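Local coordinates for protein CRISPR system CMR subunit Cmr7 1 (Sulfolobus solfataricus, PDB 2X5Q) that belongs to the Cmr7 family and forms part of the CRISPR CMR ribonucleoprotein complex, a component of adaptive immunity against mobile genetic elements, at residues A[26-38]-A[61-73]. Sequence-based numbering, arbitrary orientation.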
loop_
_atom_site.group_PDB
_atom_site.type_symbol
_atom_site.label_atom_id
_atom_site.label_comp_id
_atom_site.label_asym_id
_atom_site.label_seq_id
_atom_site.Cartn_x
_atom_site.Cartn_y
_atom_site.Cartn_z
ATOM N N ASN A 26 16.326 13.541 -22.353
ATOM C CA ASN A 26 16.261 12.559 -21.263
ATOM C C ASN A 26 15.131 12.710 -20.240
ATOM O O ASN A 26 15.301 12.357 -19.078
ATOM C CB ASN A 26 17.644 12.371 -20.569
ATOM C CG ASN A 26 18.071 13.561 -19.695
ATOM O OD1 ASN A 26 17.837 14.723 -20.026
ATOM N ND2 ASN A 26 18.743 13.261 -18.584
ATOM N N GLN A 27 13.969 13.185 -20.686
ATOM C CA GLN A 27 12.809 13.316 -19.808
ATOM C C GLN A 27 11.581 12.587 -20.339
ATOM O O GLN A 27 11.315 12.559 -21.536
ATOM C CB GLN A 27 12.452 14.785 -19.612
ATOM C CG GLN A 27 13.415 15.543 -18.734
ATOM C CD GLN A 27 13.084 17.021 -18.684
ATOM O OE1 GLN A 27 11.911 17.404 -18.687
ATOM N NE2 GLN A 27 14.108 17.858 -18.631
ATOM N N ILE A 28 10.812 12.032 -19.420
ATOM C CA ILE A 28 9.592 11.337 -19.761
ATOM C C ILE A 28 8.449 12.010 -19.011
ATOM O O ILE A 28 8.471 12.079 -17.780
ATOM C CB ILE A 28 9.697 9.869 -19.365
ATOM C CG1 ILE A 28 10.824 9.205 -20.168
ATOM C CG2 ILE A 28 8.363 9.129 -19.600
ATOM C CD1 ILE A 28 11.388 7.995 -19.523
ATOM N N LYS A 29 7.485 12.532 -19.765
ATOM C CA LYS A 29 6.255 13.053 -19.194
ATOM C C LYS A 29 5.362 11.868 -18.829
ATOM O O LYS A 29 4.997 11.070 -19.695
ATOM C CB LYS A 29 5.552 13.969 -20.198
ATOM C CG LYS A 29 4.178 14.465 -19.762
ATOM C CD LYS A 29 3.736 15.688 -20.573
ATOM C CE LYS A 29 2.278 16.037 -20.295
ATOM N NZ LYS A 29 1.847 17.310 -20.971
ATOM N N ILE A 30 5.035 11.733 -17.544
ATOM C CA ILE A 30 4.129 10.680 -17.106
ATOM C C ILE A 30 2.692 11.159 -17.234
ATOM O O ILE A 30 1.805 10.410 -17.653
ATOM C CB ILE A 30 4.416 10.259 -15.667
ATOM C CG1 ILE A 30 5.869 9.844 -15.530
ATOM C CG2 ILE A 30 3.532 9.062 -15.259
ATOM C CD1 ILE A 30 6.206 9.419 -14.135
ATOM N N GLY A 31 2.465 12.416 -16.874
ATOM C CA GLY A 31 1.202 13.067 -17.140
ATOM C C GLY A 31 1.375 14.553 -16.957
ATOM O O GLY A 31 2.507 15.044 -16.892
ATOM N N SER A 32 0.260 15.268 -16.854
ATOM C CA SER A 32 0.295 16.723 -16.770
ATOM C C SER A 32 1.109 17.230 -15.576
ATOM O O SER A 32 1.719 18.283 -15.656
ATOM C CB SER A 32 -1.128 17.284 -16.682
ATOM O OG SER A 32 -1.766 16.788 -15.525
ATOM N N SER A 33 1.111 16.473 -14.482
ATOM C CA SER A 33 1.699 16.920 -13.227
ATOM C C SER A 33 3.028 16.236 -12.857
ATOM O O SER A 33 3.706 16.678 -11.913
ATOM C CB SER A 33 0.681 16.713 -12.105
ATOM O OG SER A 33 -0.531 17.369 -12.439
ATOM N N VAL A 34 3.419 15.208 -13.614
ATOM C CA VAL A 34 4.605 14.418 -13.300
ATOM C C VAL A 34 5.551 14.272 -14.510
ATOM O O VAL A 34 5.139 13.831 -15.604
ATOM C CB VAL A 34 4.222 13.022 -12.767
ATOM C CG1 VAL A 34 5.470 12.249 -12.339
ATOM C CG2 VAL A 34 3.236 13.143 -11.603
ATOM N N SER A 35 6.800 14.706 -14.316
ATOM C CA SER A 35 7.871 14.490 -15.286
ATOM C C SER A 35 9.091 13.880 -14.599
ATOM O O SER A 35 9.493 14.308 -13.510
ATOM C CB SER A 35 8.270 15.786 -15.983
ATOM O OG SER A 35 7.230 16.232 -16.821
ATOM N N ILE A 36 9.674 12.897 -15.272
ATOM C CA ILE A 36 10.805 12.130 -14.774
ATOM C C ILE A 36 12.006 12.357 -15.699
ATOM O O ILE A 36 11.849 12.483 -16.906
ATOM C CB ILE A 36 10.408 10.639 -14.694
ATOM C CG1 ILE A 36 9.524 10.423 -13.461
ATOM C CG2 ILE A 36 11.634 9.714 -14.655
ATOM C CD1 ILE A 36 9.005 9.000 -13.307
ATOM N N GLU A 37 13.189 12.479 -15.113
ATOM C CA GLU A 37 14.438 12.524 -15.855
ATOM C C GLU A 37 15.150 11.211 -15.589
ATOM O O GLU A 37 15.042 10.659 -14.503
ATOM C CB GLU A 37 15.296 13.688 -15.367
ATOM C CG GLU A 37 16.565 13.917 -16.172
ATOM C CD GLU A 37 17.473 14.984 -15.579
ATOM O OE1 GLU A 37 17.860 14.871 -14.396
ATOM O OE2 GLU A 37 17.828 15.922 -16.319
ATOM N N TYR A 38 15.853 10.686 -16.573
ATOM C CA TYR A 38 16.664 9.496 -16.346
ATOM C C TYR A 38 18.115 9.792 -16.707
ATOM O O TYR A 38 18.427 10.693 -17.509
ATOM C CB TYR A 38 16.124 8.300 -17.114
ATOM C CG TYR A 38 16.193 8.499 -18.591
ATOM C CD1 TYR A 38 17.346 8.166 -19.289
ATOM C CD2 TYR A 38 15.123 9.060 -19.296
ATOM C CE1 TYR A 38 17.438 8.371 -20.634
ATOM C CE2 TYR A 38 15.215 9.280 -20.664
ATOM C CZ TYR A 38 16.378 8.929 -21.320
ATOM O OH TYR A 38 16.513 9.123 -22.658
ATOM N N GLY A 61 -2.017 -2.133 -4.333
ATOM C CA GLY A 61 -2.649 -1.128 -3.465
ATOM C C GLY A 61 -2.568 0.302 -4.001
ATOM O O GLY A 61 -2.812 1.255 -3.251
ATOM N N TYR A 62 -2.273 0.434 -5.299
ATOM C CA TYR A 62 -2.144 1.710 -6.011
ATOM C C TYR A 62 -2.846 1.689 -7.367
ATOM O O TYR A 62 -2.899 0.661 -8.038
ATOM C CB TYR A 62 -0.668 2.074 -6.236
ATOM C CG TYR A 62 -0.008 2.606 -5.010
ATOM C CD1 TYR A 62 -0.057 3.970 -4.714
ATOM C CD2 TYR A 62 0.627 1.749 -4.102
ATOM C CE1 TYR A 62 0.520 4.470 -3.575
ATOM C CE2 TYR A 62 1.215 2.240 -2.948
ATOM C CZ TYR A 62 1.158 3.606 -2.693
ATOM O OH TYR A 62 1.735 4.120 -1.560
ATOM N N ALA A 63 -3.403 2.834 -7.740
ATOM C CA ALA A 63 -3.875 3.089 -9.098
ATOM C C ALA A 63 -3.239 4.414 -9.557
ATOM O O ALA A 63 -2.610 5.114 -8.756
ATOM C CB ALA A 63 -5.382 3.164 -9.134
ATOM N N ILE A 64 -3.348 4.723 -10.839
ATOM C CA ILE A 64 -2.754 5.943 -11.378
ATOM C C ILE A 64 -3.862 6.863 -11.874
ATOM O O ILE A 64 -4.868 6.417 -12.431
ATOM C CB ILE A 64 -1.674 5.641 -12.464
ATOM C CG1 ILE A 64 -0.925 6.919 -12.881
ATOM C CG2 ILE A 64 -2.270 4.967 -13.688
ATOM C CD1 ILE A 64 0.430 6.627 -13.600
ATOM N N ASP A 65 -3.719 8.149 -11.578
ATOM C CA ASP A 65 -4.569 9.167 -12.177
ATOM C C ASP A 65 -3.884 9.396 -13.513
ATOM O O ASP A 65 -2.866 10.104 -13.595
ATOM C CB ASP A 65 -4.589 10.436 -11.316
ATOM C CG ASP A 65 -5.321 11.593 -11.979
ATOM O OD1 ASP A 65 -5.383 11.654 -13.229
ATOM O OD2 ASP A 65 -5.824 12.459 -11.234
ATOM N N GLU A 66 -4.417 8.770 -14.558
ATOM C CA GLU A 66 -3.698 8.733 -15.827
ATOM C C GLU A 66 -3.395 10.102 -16.433
ATOM O O GLU A 66 -2.333 10.288 -17.009
ATOM C CB GLU A 66 -4.405 7.873 -16.875
ATOM C CG GLU A 66 -3.424 7.549 -18.009
ATOM C CD GLU A 66 -3.857 6.408 -18.903
ATOM O OE1 GLU A 66 -4.553 5.488 -18.412
ATOM O OE2 GLU A 66 -3.478 6.445 -20.101
ATOM N N SER A 67 -4.321 11.040 -16.308
ATOM C CA SER A 67 -4.111 12.369 -16.859
ATOM C C SER A 67 -3.002 13.147 -16.151
ATOM O O SER A 67 -2.247 13.845 -16.814
ATOM C CB SER A 67 -5.400 13.167 -16.830
ATOM O OG SER A 67 -5.939 13.135 -15.528
ATOM N N THR A 68 -2.904 13.032 -14.824
ATOM C CA THR A 68 -1.884 13.784 -14.075
ATOM C C THR A 68 -0.548 13.059 -13.988
ATOM O O THR A 68 0.497 13.713 -13.910
ATOM C CB THR A 68 -2.327 14.140 -12.639
ATOM O OG1 THR A 68 -2.530 12.944 -11.879
ATOM C CG2 THR A 68 -3.593 15.010 -12.639
ATOM N N GLY A 69 -0.598 11.725 -13.989
ATOM C CA GLY A 69 0.588 10.879 -13.894
ATOM C C GLY A 69 0.941 10.480 -12.469
ATOM O O GLY A 69 1.957 9.830 -12.236
ATOM N N GLU A 70 0.081 10.864 -11.521
ATOM C CA GLU A 70 0.298 10.632 -10.100
ATOM C C GLU A 70 -0.342 9.321 -9.669
ATOM O O GLU A 70 -1.498 9.041 -9.994
ATOM C CB GLU A 70 -0.321 11.763 -9.286
ATOM C CG GLU A 70 0.306 13.135 -9.569
ATOM C CD GLU A 70 -0.590 14.284 -9.181
ATOM O OE1 GLU A 70 -1.841 14.170 -9.294
ATOM O OE2 GLU A 70 -0.046 15.318 -8.764
ATOM N N LEU A 71 0.421 8.532 -8.924
ATOM C CA LEU A 71 -0.099 7.327 -8.296
ATOM C C LEU A 71 -0.954 7.674 -7.074
ATOM O O LEU A 71 -0.643 8.607 -6.320
ATOM C CB LEU A 71 1.051 6.444 -7.847
ATOM C CG LEU A 71 2.021 5.949 -8.933
ATOM C CD1 LEU A 71 3.351 5.521 -8.291
ATOM C CD2 LEU A 71 1.392 4.817 -9.688
ATOM N N VAL A 72 -2.007 6.888 -6.874
ATOM C CA VAL A 72 -2.951 7.095 -5.781
ATOM C C VAL A 72 -3.125 5.817 -4.971
ATOM O O VAL A 72 -3.486 4.777 -5.525
ATOM C CB VAL A 72 -4.328 7.529 -6.307
ATOM C CG1 VAL A 72 -5.314 7.684 -5.137
ATOM C CG2 VAL A 72 -4.202 8.845 -7.094
ATOM N N PRO A 73 -2.892 5.892 -3.653
ATOM C CA PRO A 73 -3.092 4.692 -2.843
ATOM C C PRO A 73 -4.586 4.434 -2.682
ATOM O O PRO A 73 -5.320 5.317 -2.256
ATOM C CB PRO A 73 -2.419 5.049 -1.512
ATOM C CG PRO A 73 -2.547 6.535 -1.415
ATOM C CD PRO A 73 -2.446 7.042 -2.838
HETATM O O HOH W 1 -0.066 8.549 -17.231
#
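The turns of two antiparallel β-hairpins, 30-34 and 66-69, meet through backbone groups: S32 N points almost straight at S67 O (2.9 Å, N-H···O 178°), and S33 N reaches T68 O on a lone pair at 2.9 Å. With no side chain on either residue, the backbones approach to 4.0 Å between G31 CA and G69 CA. A water bridges I30 O and E66 O, donating to both carbonyls. The S32 hydroxyl lies 3.3 Å from T68 CA, held between its own backbone N and carbonyl carbon by chi1 of 61°, while S33 OG rests against T68 CB. V34 CG2, beside its backbone N, packs 3.6 Å from E70 CG, the two side chains crossing at a slant; the carboxylate of E70 continues past S33 CB and accepts from T68 OG1 through OE1, 2.9 Å away and above the carboxylate plane. On the second hairpin D65 OD1 accepts from T68 N, three residues on, in an Asx motif, and takes S67 OG on its syn lone pair, tying down the turn that presents the two acceptor carbonyls. I30 CG2 touches G69 O and approaches I64 CD1. I30 and I64 both pack on P15 of strand 11-15, and I30 and V34 on P123 of strand 117-123, so the paired turns join the four-stranded sheet containing 27-29 and 35-38 to the two-stranded sheet 62-65/70-73 over the seven-stranded mixed sheet.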